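Local atomic coordinates of Endonuclease/exonuclease/phosphatase (Beutenbergia cavernae DSM 12333, PDB entry 4RUW), a protein that belongs to the endonuclease/exonuclease/phosphatase family, with a DNase I-like two-sheet domain followed by an immunoglobulin-like domain and a bound zinc ion. Residues Val92-Val97 against Gly148-Ser153. Residues are numbered along the deposited sequence; the frame is centred on the assembly and turned at random.
Sequences VVLNEV and GNVVMS
The amides of N95 and N149 meet with their planes 79° apart, almost perpendicular, between neighbouring antiparallel strands of the DNase I-like α/β sandwich. ND2 of N95 lies above the carbonyl plane of N149, 52° out of it, and donates to OD1 at 2.9 Å. A water gives OD1 a second donor; it also accepts from N of E96, joining the N149 side chain to the turn of the chain. The other end of the N95 amide is held too, OD1 accepting from N of D235, and ND2 also donates weakly to O of T199; H200 of strand 192-200 touches both asparagines. An amide suits N95 because one flat group can donate at one end and accept at the other inside a buried sheet interface.

Along the strands from this polar pair, toward V92 and M152, regular backbone bonds join them, V92 with M152 and L94 with V150 each exchanging two. V93 and V151 form the non-hydrogen-bonded pair between them, with side chains on the same face as the asparagines; the short branches of V93 fit where it packs on A198 of the second sheet. V92, L94, V97, V150 and M152 occupy the opposite face. There CG1 of V92 sits between the backbone N and the carbonyl carbon (chi1 59°), which puts it 3.7 Å from CB of M152, a selenomethionine whose SE reaches CD1 of L94 at 4.0 Å. Helix 110-118 covers this side, with L114 on L94 and L118 on M152.

At E96 the backbone adopts a left-handed conformation, and the register slips by one residue: a β-bulge. Pairing resumes at V97 and G148, where N of G148 donates to O of V97 at 2.8 Å and the return bond from N of V97 to O of G148 is weak. V97 crosses V150 at about a right angle, its CB 3.9 Å from CG2 of V150.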
loop_
_atom_site.group_PDB
_atom_site.type_symbol
_atom_site.label_atom_id
_atom_site.label_comp_id
_atom_site.label_asym_id
_atom_site.label_seq_id
_atom_site.Cartn_x
_atom_site.Cartn_y
_atom_site.Cartn_z
ATOM N N VAL A 92 -5.572 11.842 3.642
ATOM C CA VAL A 92 -6.144 10.550 3.983
ATOM C C VAL A 92 -6.901 9.963 2.795
ATOM O O VAL A 92 -7.624 10.661 2.086
ATOM C CB VAL A 92 -7.012 10.602 5.277
ATOM C CG1 VAL A 92 -8.150 11.589 5.135
ATOM C CG2 VAL A 92 -7.544 9.223 5.622
ATOM N N VAL A 93 -6.685 8.671 2.581
ATOM C CA VAL A 93 -7.380 7.881 1.585
ATOM C C VAL A 93 -8.401 7.026 2.324
ATOM O O VAL A 93 -8.054 6.348 3.296
ATOM C CB VAL A 93 -6.383 6.982 0.826
ATOM C CG1 VAL A 93 -7.122 5.899 0.049
ATOM C CG2 VAL A 93 -5.482 7.833 -0.076
ATOM N N LEU A 94 -9.656 7.086 1.888
ATOM C CA LEU A 94 -10.725 6.293 2.482
ATOM C C LEU A 94 -11.332 5.351 1.452
ATOM O O LEU A 94 -11.587 5.744 0.307
ATOM C CB LEU A 94 -11.822 7.196 3.034
ATOM C CG LEU A 94 -11.379 8.230 4.067
ATOM C CD1 LEU A 94 -12.548 9.131 4.464
ATOM C CD2 LEU A 94 -10.760 7.571 5.292
ATOM N N ASN A 95 -11.551 4.103 1.859
ATOM C CA ASN A 95 -12.292 3.133 1.059
ATOM C C ASN A 95 -13.659 2.878 1.685
ATOM O O ASN A 95 -13.837 3.081 2.902
ATOM C CB ASN A 95 -11.552 1.788 0.971
ATOM C CG ASN A 95 -10.114 1.913 0.475
ATOM O OD1 ASN A 95 -9.217 1.292 1.034
ATOM N ND2 ASN A 95 -9.898 2.670 -0.596
ATOM N N GLU A 96 -14.608 2.425 0.872
ATOM C CA GLU A 96 -15.953 2.078 1.329
ATOM C C GLU A 96 -16.704 3.286 1.882
ATOM O O GLU A 96 -17.259 3.251 2.979
ATOM C CB GLU A 96 -15.917 0.933 2.340
ATOM C CG GLU A 96 -15.495 -0.392 1.736
ATOM C CD GLU A 96 -16.457 -0.864 0.663
ATOM O OE1 GLU A 96 -17.634 -1.120 0.993
ATOM O OE2 GLU A 96 -16.042 -0.967 -0.512
ATOM N N VAL A 97 -16.725 4.351 1.089
ATOM C CA VAL A 97 -17.491 5.537 1.395
ATOM C C VAL A 97 -18.653 5.580 0.408
ATOM O O VAL A 97 -18.434 5.573 -0.806
ATOM C CB VAL A 97 -16.627 6.821 1.242
ATOM C CG1 VAL A 97 -17.425 8.040 1.680
ATOM C CG2 VAL A 97 -15.321 6.711 2.018
ATOM N N GLY A 148 -17.506 4.813 -3.361
ATOM C CA GLY A 148 -16.316 5.455 -3.874
ATOM C C GLY A 148 -15.105 5.293 -2.974
ATOM O O GLY A 148 -15.220 4.922 -1.794
ATOM N N ASN A 149 -13.938 5.560 -3.554
ATOM C CA ASN A 149 -12.737 5.870 -2.796
ATOM C C ASN A 149 -12.659 7.380 -2.650
ATOM O O ASN A 149 -13.068 8.101 -3.554
ATOM C CB ASN A 149 -11.517 5.327 -3.523
ATOM C CG ASN A 149 -11.582 3.836 -3.692
ATOM O OD1 ASN A 149 -11.806 3.108 -2.720
ATOM N ND2 ASN A 149 -11.417 3.364 -4.922
ATOM N N VAL A 150 -12.173 7.854 -1.508
ATOM C CA VAL A 150 -12.124 9.285 -1.239
ATOM C C VAL A 150 -10.715 9.709 -0.865
ATOM O O VAL A 150 -10.011 8.973 -0.174
ATOM C CB VAL A 150 -13.120 9.656 -0.106
ATOM C CG1 VAL A 150 -12.861 11.058 0.449
ATOM C CG2 VAL A 150 -14.561 9.509 -0.592
ATOM N N VAL A 151 -10.299 10.872 -1.357
ATOM C CA VAL A 151 -9.111 11.539 -0.848
ATOM C C VAL A 151 -9.560 12.804 -0.134
ATOM O O VAL A 151 -10.305 13.599 -0.704
ATOM C CB VAL A 151 -8.113 11.895 -1.969
ATOM C CG1 VAL A 151 -6.957 12.746 -1.412
ATOM C CG2 VAL A 151 -7.580 10.629 -2.624
HETATM N N MSE A 152 -9.126 12.968 1.112
HETATM C CA MSE A 152 -9.340 14.207 1.853
HETATM C C MSE A 152 -7.983 14.771 2.229
HETATM O O MSE A 152 -7.072 14.035 2.599
HETATM C CB MSE A 152 -10.168 13.992 3.125
HETATM C CG MSE A 152 -11.538 13.355 2.889
HETATM SE SE MSE A 152 -12.635 13.162 4.497
HETATM C CE MSE A 152 -13.101 15.038 4.762
ATOM N N SER A 153 -7.850 16.080 2.137
ATOM C CA SER A 153 -6.554 16.694 2.305
ATOM C C SER A 153 -6.657 18.059 2.971
ATOM O O SER A 153 -7.611 18.804 2.747
ATOM C CB SER A 153 -5.906 16.828 0.929
ATOM O OG SER A 153 -4.687 17.522 0.984
HETATM O O HOH W 1 -13.876 1.458 -1.824
#